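Local atomic coordinates of surface layer protein (Geobacillus stearothermophilus, PDB entry 4UID), a protein that probably self-assembles into the crystalline surface layer that coats the bacterial cell, with this chain supplying two of its domains, both Ig-like. Residues V107-V112 with D139-K144; F133-K138 with I187-G192; V20-N25 with V82-P87. All coordinates share one frame; numbering follows the deposited sequence.

Interaction 1. Residues V107-V112 with D139-K144; sequences VKANPV and DQYGNK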
loop_
_atom_site.group_PDB
_atom_site.type_symbol
_atom_site.label_atom_id
_atom_site.label_comp_id
_atom_site.label_asym_id
_atom_site.label_seq_id
_atom_site.Cartn_x
_atom_site.Cartn_y
_atom_site.Cartn_z
ATOM N N VAL A 107 4.329 6.884 10.888
ATOM C CA VAL A 107 4.062 5.514 10.441
ATOM C C VAL A 107 2.553 5.358 10.324
ATOM O O VAL A 107 1.806 5.667 11.257
ATOM C CB VAL A 107 4.595 4.477 11.431
ATOM C CG1 VAL A 107 4.368 3.076 10.898
ATOM C CG2 VAL A 107 6.069 4.714 11.727
ATOM N N LYS A 108 2.098 4.904 9.165
ATOM C CA LYS A 108 0.670 4.651 8.995
ATOM C C LYS A 108 0.385 3.189 9.237
ATOM O O LYS A 108 1.288 2.356 9.114
ATOM C CB LYS A 108 0.188 5.123 7.631
ATOM C CG LYS A 108 0.110 6.649 7.526
ATOM C CD LYS A 108 -0.162 7.084 6.095
ATOM C CE LYS A 108 -1.065 8.307 6.032
ATOM N NZ LYS A 108 -1.932 8.276 4.817
ATOM N N ALA A 109 -0.853 2.886 9.628
ATOM C CA ALA A 109 -1.303 1.491 9.759
ATOM C C ALA A 109 -1.217 0.836 8.402
ATOM O O ALA A 109 -1.460 1.497 7.384
ATOM C CB ALA A 109 -2.720 1.404 10.304
ATOM N N ASN A 110 -0.839 -0.439 8.381
ATOM C CA ASN A 110 -0.787 -1.171 7.112
ATOM C C ASN A 110 -2.142 -1.252 6.416
ATOM O O ASN A 110 -3.190 -1.250 7.089
ATOM C CB ASN A 110 -0.255 -2.589 7.292
ATOM C CG ASN A 110 1.025 -2.626 8.071
ATOM O OD1 ASN A 110 1.946 -1.846 7.802
ATOM N ND2 ASN A 110 1.091 -3.521 9.063
ATOM N N PRO A 111 -2.121 -1.321 5.063
ATOM C CA PRO A 111 -3.281 -1.625 4.239
ATOM C C PRO A 111 -4.049 -2.827 4.741
ATOM O O PRO A 111 -3.455 -3.825 5.128
ATOM C CB PRO A 111 -2.649 -1.970 2.913
ATOM C CG PRO A 111 -1.503 -1.024 2.838
ATOM C CD PRO A 111 -0.960 -0.953 4.227
ATOM N N VAL A 112 -5.365 -2.693 4.783
ATOM C CA VAL A 112 -6.296 -3.822 4.968
ATOM C C VAL A 112 -7.433 -3.622 3.953
ATOM O O VAL A 112 -7.601 -2.517 3.444
ATOM C CB VAL A 112 -6.835 -3.912 6.422
ATOM C CG1 VAL A 112 -5.722 -4.308 7.388
ATOM C CG2 VAL A 112 -7.493 -2.603 6.841
ATOM N N ASP A 139 -7.940 -0.819 -0.338
ATOM C CA ASP A 139 -7.638 -0.635 1.072
ATOM C C ASP A 139 -8.283 0.606 1.696
ATOM O O ASP A 139 -8.966 1.362 1.011
ATOM C CB ASP A 139 -6.127 -0.617 1.290
ATOM C CG ASP A 139 -5.432 0.555 0.611
ATOM O OD1 ASP A 139 -6.024 1.643 0.389
ATOM O OD2 ASP A 139 -4.245 0.370 0.315
ATOM N N GLN A 140 -8.045 0.823 2.989
ATOM C CA GLN A 140 -8.675 1.945 3.727
ATOM C C GLN A 140 -8.305 3.330 3.179
ATOM O O GLN A 140 -9.041 4.300 3.378
ATOM C CB GLN A 140 -8.424 1.871 5.245
ATOM C CG GLN A 140 -6.981 2.057 5.663
ATOM C CD GLN A 140 -6.226 0.753 5.748
ATOM O OE1 GLN A 140 -6.327 -0.138 4.855
ATOM N NE2 GLN A 140 -5.446 0.619 6.821
ATOM N N TYR A 141 -7.175 3.403 2.489
ATOM C CA TYR A 141 -6.733 4.640 1.885
ATOM C C TYR A 141 -7.285 4.820 0.477
ATOM O O TYR A 141 -6.984 5.817 -0.185
ATOM C CB TYR A 141 -5.205 4.691 1.882
ATOM C CG TYR A 141 -4.604 4.406 3.231
ATOM C CD1 TYR A 141 -4.785 5.296 4.313
ATOM C CD2 TYR A 141 -3.847 3.242 3.444
ATOM C CE1 TYR A 141 -4.233 5.027 5.568
ATOM C CE2 TYR A 141 -3.283 2.972 4.695
ATOM C CZ TYR A 141 -3.475 3.862 5.753
ATOM O OH TYR A 141 -2.907 3.584 6.987
ATOM N N GLY A 142 -8.075 3.848 0.022
ATOM C CA GLY A 142 -8.638 3.864 -1.324
ATOM C C GLY A 142 -7.649 3.581 -2.436
ATOM O O GLY A 142 -7.863 4.013 -3.564
ATOM N N ASN A 143 -6.560 2.873 -2.133
ATOM C CA ASN A 143 -5.688 2.326 -3.175
ATOM C C ASN A 143 -5.912 0.839 -3.360
ATOM O O ASN A 143 -6.390 0.154 -2.458
ATOM C CB ASN A 143 -4.219 2.535 -2.862
ATOM C CG ASN A 143 -3.917 3.911 -2.345
ATOM O OD1 ASN A 143 -3.361 4.046 -1.245
ATOM N ND2 ASN A 143 -4.277 4.949 -3.126
ATOM N N LYS A 144 -5.542 0.355 -4.542
ATOM C CA LYS A 144 -5.485 -1.078 -4.873
ATOM C C LYS A 144 -4.876 -1.973 -3.752
ATOM O O LYS A 144 -3.835 -1.643 -3.147
ATOM C CB LYS A 144 -4.731 -1.270 -6.218
ATOM C CG LYS A 144 -5.415 -0.642 -7.437
ATOM C CD LYS A 144 -4.469 -0.517 -8.631
ATOM C CE LYS A 144 -4.670 0.780 -9.430
ATOM N NZ LYS A 144 -5.843 0.771 -10.368
#
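Q140 and Y141, on the type I turn D139-G142 that follows strand 130-139, hold the connecting segment A109-V112 through three hydrogen bonds made by their side chains. The side chain of Q140 shows how. From CB it takes the position between backbone N and carbonyl carbon (chi1 66°), which sets Q140 CG over the centre of the Y141 ring, 3.8 Å above its plane. A bend at chi2 then carries Q140 CD over to the connecting segment, where V112 CG2 lies 3.8 Å from it. At the tip the amide is used at both ends. Q140 OE1 accepts V112 N at 2.7 Å, in the carbonyl plane and on a lone pair, with a nearly straight N-H...O angle of 168°. Q140 NE2 donates to N110 O at 2.9 Å, reaching that oxygen from above its carbonyl plane. The Y141 hydroxyl completes the set by donating to A109 O (Y141 OH to A109 O 2.6 Å), which lies in the plane of the ring at its edge. Were Q140 cut back to an alanine, V112 N and N110 O would probably lose these partners, and the Y141 ring the CG that covers one face. The turn itself is tied by D139, whose OD1 accepts N143 N at 2.9 Å, while D139 OD2 lies beside P111 CB at 3.8 Å. N110 OD1, hydrogen-bonded to N25 N, ties the segment to the preceding domain as well, and the Y23 and Y141 rings meet directly across the two domains. The chemistry is thus mostly polar and directional: side chains from a turn of this fragment's second Ig-like domain satisfy main-chain groups of the link, consistent with a defined rather than freely swinging path between the domains.

Interaction 2. Residues F133-K138 with I187-G192; sequences FKVTLK and ITIKSG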
loop_
_atom_site.group_PDB
_atom_site.type_symbol
_atom_site.label_atom_id
_atom_site.label_comp_id
_atom_site.label_asym_id
_atom_site.label_seq_id
_atom_site.Cartn_x
_atom_site.Cartn_y
_atom_site.Cartn_z
ATOM N N PHE A 133 -17.198 -8.881 -16.242
ATOM C CA PHE A 133 -17.006 -7.590 -15.552
ATOM C C PHE A 133 -15.799 -7.664 -14.646
ATOM O O PHE A 133 -15.298 -8.756 -14.399
ATOM C CB PHE A 133 -18.258 -7.177 -14.763
ATOM C CG PHE A 133 -18.678 -8.165 -13.711
ATOM C CD1 PHE A 133 -18.149 -8.101 -12.416
ATOM C CD2 PHE A 133 -19.600 -9.162 -14.003
ATOM C CE1 PHE A 133 -18.523 -9.015 -11.430
ATOM C CE2 PHE A 133 -19.985 -10.075 -13.021
ATOM C CZ PHE A 133 -19.448 -9.996 -11.729
ATOM N N LYS A 134 -15.365 -6.517 -14.128
ATOM C CA LYS A 134 -14.173 -6.413 -13.259
ATOM C C LYS A 134 -14.482 -6.186 -11.791
ATOM O O LYS A 134 -15.486 -5.547 -11.425
ATOM C CB LYS A 134 -13.220 -5.299 -13.710
ATOM C CG LYS A 134 -12.787 -5.356 -15.161
ATOM C CD LYS A 134 -12.043 -6.652 -15.480
ATOM C CE LYS A 134 -11.933 -6.858 -16.980
ATOM N NZ LYS A 134 -11.123 -5.769 -17.586
ATOM N N VAL A 135 -13.572 -6.703 -10.964
ATOM C CA VAL A 135 -13.638 -6.594 -9.517
ATOM C C VAL A 135 -12.320 -6.012 -9.030
ATOM O O VAL A 135 -11.265 -6.513 -9.375
ATOM C CB VAL A 135 -13.917 -7.970 -8.890
ATOM C CG1 VAL A 135 -13.641 -7.962 -7.400
ATOM C CG2 VAL A 135 -15.356 -8.383 -9.159
ATOM N N THR A 136 -12.391 -4.957 -8.231
ATOM C CA THR A 136 -11.200 -4.302 -7.736
ATOM C C THR A 136 -11.270 -4.182 -6.236
ATOM O O THR A 136 -12.250 -3.659 -5.700
ATOM C CB THR A 136 -11.018 -2.906 -8.369
ATOM O OG1 THR A 136 -11.177 -3.024 -9.784
ATOM C CG2 THR A 136 -9.632 -2.306 -8.051
ATOM N N LEU A 137 -10.222 -4.663 -5.574
ATOM C CA LEU A 137 -10.117 -4.567 -4.138
ATOM C C LEU A 137 -9.350 -3.313 -3.756
ATOM O O LEU A 137 -8.324 -2.985 -4.367
ATOM C CB LEU A 137 -9.427 -5.785 -3.557
ATOM C CG LEU A 137 -9.918 -7.181 -3.884
ATOM C CD1 LEU A 137 -8.861 -8.171 -3.409
ATOM C CD2 LEU A 137 -11.264 -7.452 -3.232
ATOM N N LYS A 138 -9.855 -2.619 -2.742
ATOM C CA LYS A 138 -9.254 -1.385 -2.274
ATOM C C LYS A 138 -9.053 -1.408 -0.768
ATOM O O LYS A 138 -9.878 -1.970 -0.022
ATOM C CB LYS A 138 -10.085 -0.172 -2.703
ATOM C CG LYS A 138 -10.326 -0.065 -4.217
ATOM C CD LYS A 138 -10.077 1.341 -4.722
ATOM C CE LYS A 138 -10.458 1.500 -6.187
ATOM N NZ LYS A 138 -11.707 2.295 -6.412
ATOM N N ILE A 187 -25.040 -13.723 -8.203
ATOM C CA ILE A 187 -23.635 -14.030 -7.913
ATOM C C ILE A 187 -23.230 -13.245 -6.674
ATOM O O ILE A 187 -23.625 -12.085 -6.469
ATOM C CB ILE A 187 -22.664 -13.514 -9.000
ATOM C CG1 ILE A 187 -23.031 -13.970 -10.371
ATOM C CG2 ILE A 187 -21.226 -13.978 -8.774
ATOM C CD1 ILE A 187 -22.501 -12.954 -11.349
ATOM N N THR A 188 -22.384 -13.878 -5.883
ATOM C CA THR A 188 -21.835 -13.289 -4.692
ATOM C C THR A 188 -20.299 -13.326 -4.870
ATOM O O THR A 188 -19.726 -14.356 -5.205
ATOM C CB THR A 188 -22.324 -14.088 -3.470
ATOM O OG1 THR A 188 -21.932 -15.453 -3.636
ATOM C CG2 THR A 188 -23.842 -14.090 -3.408
ATOM N N ILE A 189 -19.659 -12.177 -4.686
ATOM C CA ILE A 189 -18.206 -12.048 -4.743
ATOM C C ILE A 189 -17.743 -11.811 -3.333
ATOM O O ILE A 189 -18.123 -10.809 -2.734
ATOM C CB ILE A 189 -17.788 -10.839 -5.602
ATOM C CG1 ILE A 189 -18.080 -11.086 -7.083
ATOM C CG2 ILE A 189 -16.319 -10.490 -5.402
ATOM C CD1 ILE A 189 -19.224 -10.263 -7.585
ATOM N N LYS A 190 -16.946 -12.737 -2.807
ATOM C CA LYS A 190 -16.467 -12.678 -1.429
ATOM C C LYS A 190 -14.978 -12.359 -1.410
ATOM O O LYS A 190 -14.219 -12.836 -2.253
ATOM C CB LYS A 190 -16.692 -14.015 -0.697
ATOM C CG LYS A 190 -18.132 -14.490 -0.530
ATOM C CD LYS A 190 -18.328 -15.102 0.869
ATOM C CE LYS A 190 -18.740 -16.569 0.907
ATOM N NZ LYS A 190 -20.117 -16.694 0.364
ATOM N N SER A 191 -14.558 -11.554 -0.449
ATOM C CA SER A 191 -13.151 -11.331 -0.169
ATOM C C SER A 191 -13.039 -10.982 1.288
ATOM O O SER A 191 -13.785 -10.112 1.778
ATOM C CB SER A 191 -12.621 -10.178 -1.003
ATOM O OG SER A 191 -11.225 -10.059 -0.825
ATOM N N GLY A 192 -12.114 -11.628 1.986
ATOM C CA GLY A 192 -11.988 -11.467 3.437
ATOM C C GLY A 192 -13.329 -11.654 4.139
ATOM O O GLY A 192 -14.031 -12.641 3.925
#
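In the core between the two sheets of the second Ig-like β-sandwich of this fragment, F133, V135 and L137 of strand 130-139 face I187, I189 and S191 of strand 183-191. The strand axes stay 10.0 Å apart at closest approach, and no hydrogen bond joins the segments, so the strands meet through side chains alone. The F133 ring takes both isoleucine ends at its edge, near the ring plane: I189 CD1 lies 4.1 Å from F133 CE1, and I187 CD1 lies 4.2 Å from F133 CE2. The F133 side chain points toward the other sheet, with CG between its backbone N and carbonyl carbon (chi1 59°). One step along, V135 and I189 pass alongside one another from opposite sheets, V135 CG1 4.2 Å from I189 CG2. At the end of the row L137 CD2 rests against S191 OG at 3.5 Å; this buried hydroxyl is satisfied by a hydrogen bond with N148 O. V175, which F133 touches, and V198, which I189 touches, continue the apolar layer in their own sheets. Alternate residues facing inward and a signed crossing angle of -28° between the strands are typical of the aligned packing of twisted sheets in an Ig-like β-sandwich.

Interaction 3. Residues V20-N25 with V82-P87; sequences VTLYAN and VTPIVP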
loop_
_atom_site.group_PDB
_atom_site.type_symbol
_atom_site.label_atom_id
_atom_site.label_comp_id
_atom_site.label_asym_id
_atom_site.label_seq_id
_atom_site.Cartn_x
_atom_site.Cartn_y
_atom_site.Cartn_z
ATOM N N VAL A 20 7.265 9.971 1.428
ATOM C CA VAL A 20 6.030 10.686 1.775
ATOM C C VAL A 20 5.065 9.773 2.562
ATOM O O VAL A 20 4.291 10.254 3.383
ATOM C CB VAL A 20 5.334 11.269 0.505
ATOM C CG1 VAL A 20 4.191 12.222 0.864
ATOM C CG2 VAL A 20 6.346 11.961 -0.405
ATOM N N THR A 21 5.121 8.462 2.319
ATOM C CA THR A 21 4.239 7.513 3.013
ATOM C C THR A 21 5.034 6.327 3.519
ATOM O O THR A 21 5.775 5.719 2.758
ATOM C CB THR A 21 3.064 7.051 2.102
ATOM O OG1 THR A 21 2.220 8.168 1.796
ATOM C CG2 THR A 21 2.216 6.011 2.782
ATOM N N LEU A 22 4.860 6.007 4.800
ATOM C CA LEU A 22 5.524 4.865 5.401
ATOM C C LEU A 22 4.604 4.022 6.259
ATOM O O LEU A 22 4.067 4.511 7.247
ATOM C CB LEU A 22 6.691 5.334 6.257
ATOM C CG LEU A 22 7.538 4.223 6.883
ATOM C CD1 LEU A 22 8.519 3.624 5.876
ATOM C CD2 LEU A 22 8.243 4.740 8.128
ATOM N N TYR A 23 4.462 2.745 5.911
ATOM C CA TYR A 23 3.594 1.836 6.671
ATOM C C TYR A 23 4.317 1.117 7.785
ATOM O O TYR A 23 5.544 1.097 7.807
ATOM C CB TYR A 23 2.891 0.851 5.751
ATOM C CG TYR A 23 1.922 1.548 4.842
ATOM C CD1 TYR A 23 0.920 2.356 5.368
ATOM C CD2 TYR A 23 2.007 1.411 3.464
ATOM C CE1 TYR A 23 0.038 3.023 4.552
ATOM C CE2 TYR A 23 1.117 2.062 2.639
ATOM C CZ TYR A 23 0.136 2.872 3.193
ATOM O OH TYR A 23 -0.761 3.535 2.392
ATOM N N ALA A 24 3.556 0.544 8.717
ATOM C CA ALA A 24 4.145 -0.219 9.813
ATOM C C ALA A 24 5.023 -1.357 9.314
ATOM O O ALA A 24 6.003 -1.708 9.972
ATOM C CB ALA A 24 3.071 -0.747 10.737
ATOM N N ASN A 25 4.673 -1.911 8.151
ATOM C CA ASN A 25 5.376 -3.038 7.552
ATOM C C ASN A 25 6.714 -2.678 6.896
ATOM O O ASN A 25 7.364 -3.543 6.313
ATOM C CB ASN A 25 4.460 -3.787 6.562
ATOM C CG ASN A 25 4.093 -2.962 5.334
ATOM O OD1 ASN A 25 4.733 -1.967 5.017
ATOM N ND2 ASN A 25 3.044 -3.372 4.641
ATOM N N VAL A 82 16.598 3.133 9.313
ATOM C CA VAL A 82 15.218 3.263 9.827
ATOM C C VAL A 82 14.333 2.010 9.627
ATOM O O VAL A 82 14.215 1.490 8.506
ATOM C CB VAL A 82 14.515 4.488 9.198
ATOM C CG1 VAL A 82 13.161 4.742 9.848
ATOM C CG2 VAL A 82 15.388 5.728 9.312
ATOM N N THR A 83 13.723 1.534 10.718
ATOM C CA THR A 83 12.654 0.518 10.628
ATOM C C THR A 83 11.425 0.888 11.504
ATOM O O THR A 83 11.550 1.091 12.726
ATOM C CB THR A 83 13.130 -0.920 10.976
ATOM O OG1 THR A 83 13.628 -0.913 12.307
ATOM C CG2 THR A 83 14.218 -1.468 9.986
ATOM N N PRO A 84 10.234 0.978 10.879
ATOM C CA PRO A 84 8.990 1.232 11.628
ATOM C C PRO A 84 8.520 0.043 12.489
ATOM O O PRO A 84 8.767 -1.107 12.136
ATOM C CB PRO A 84 7.975 1.540 10.534
ATOM C CG PRO A 84 8.512 0.873 9.324
ATOM C CD PRO A 84 10.002 0.852 9.431
ATOM N N ILE A 85 7.837 0.329 13.601
ATOM C CA ILE A 85 7.308 -0.722 14.490
ATOM C C ILE A 85 5.780 -0.807 14.482
ATOM O O ILE A 85 5.243 -1.799 14.025
ATOM C CB ILE A 85 7.842 -0.615 15.930
ATOM C CG1 ILE A 85 9.368 -0.602 15.925
ATOM C CG2 ILE A 85 7.312 -1.773 16.782
ATOM C CD1 ILE A 85 9.947 0.014 17.174
ATOM N N VAL A 86 5.095 0.198 15.022
ATOM C CA VAL A 86 3.627 0.294 14.929
ATOM C C VAL A 86 3.228 1.691 14.395
ATOM O O VAL A 86 4.077 2.589 14.358
ATOM C CB VAL A 86 2.913 -0.063 16.267
ATOM C CG1 VAL A 86 3.389 -1.400 16.808
ATOM C CG2 VAL A 86 3.099 1.016 17.320
ATOM N N PRO A 87 1.966 1.871 13.937
ATOM C CA PRO A 87 1.515 3.237 13.598
ATOM C C PRO A 87 1.601 4.253 14.754
ATOM O O PRO A 87 1.440 3.884 15.919
ATOM C CB PRO A 87 0.048 3.043 13.158
ATOM C CG PRO A 87 -0.251 1.591 13.319
ATOM C CD PRO A 87 1.063 0.870 13.349
HETATM O O HOH W 1 8.551 -2.901 10.113
#
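L22 and P84 form the tightly packed end of this contact, which sets the short strand 21-22 and the turn after it beside the end of strand 82-84 in the first Ig-like domain of this fragment. With CG trans to the backbone N (chi1 -176°), the L22 side chain reaches toward the proline, and L22 CD2 lies 4.0 Å from P84 CB. The same branched side chain packs on L41 and A28, so L22 is buried at this end, while P84 stays partly exposed. The P84 ring also lies against the main chain after L22, P84 CG being 3.3 Å from Y23 O, while the Y23 side chain points away from the contact. Further along, A24 CB touches P87 CD at 3.7 Å; I85 and V86, between the two prolines, turn their side chains away, and this end of the contact is largely exposed. Here the two main chains come near without bonding to each other: A24 O and P84 O stand 3.6 Å apart, both acceptors. One water donates to both, its oxygen 2.8 Å from A24 O and 2.7 Å from P84 O. No direct hydrogen bond joins the segments, and P84 and P87 have no backbone N-H to offer. The chemistry therefore implies a contact held by apolar touches at both ends, L22 on P84 and A24 on P87, with a shared water bridging two carbonyl oxygens that cannot bond to each other.

How the interactions relate
Interaction 2 is core, and all its touching residues are buried; interaction 1 lies at the surface between the two domains, and interaction 3 is intermediate, partly buried at the linker-facing end of the fragment's first domain. Interactions 1 and 2 share one element, because strand 130-139 runs straight from its sandwich-core residues into the turn of interaction 1. Interactions 1 and 3 touch directly, K108 N meeting L22 O in a probable hydrogen bond. Interactions 2 and 3 sit in different domains, their nearest atoms about 10 Å apart. Chemistry follows place: mainly apolar between the sheets, directed side-chain-to-backbone hydrogen bonds at the link, and apolar contact with a water bridge in interaction 3.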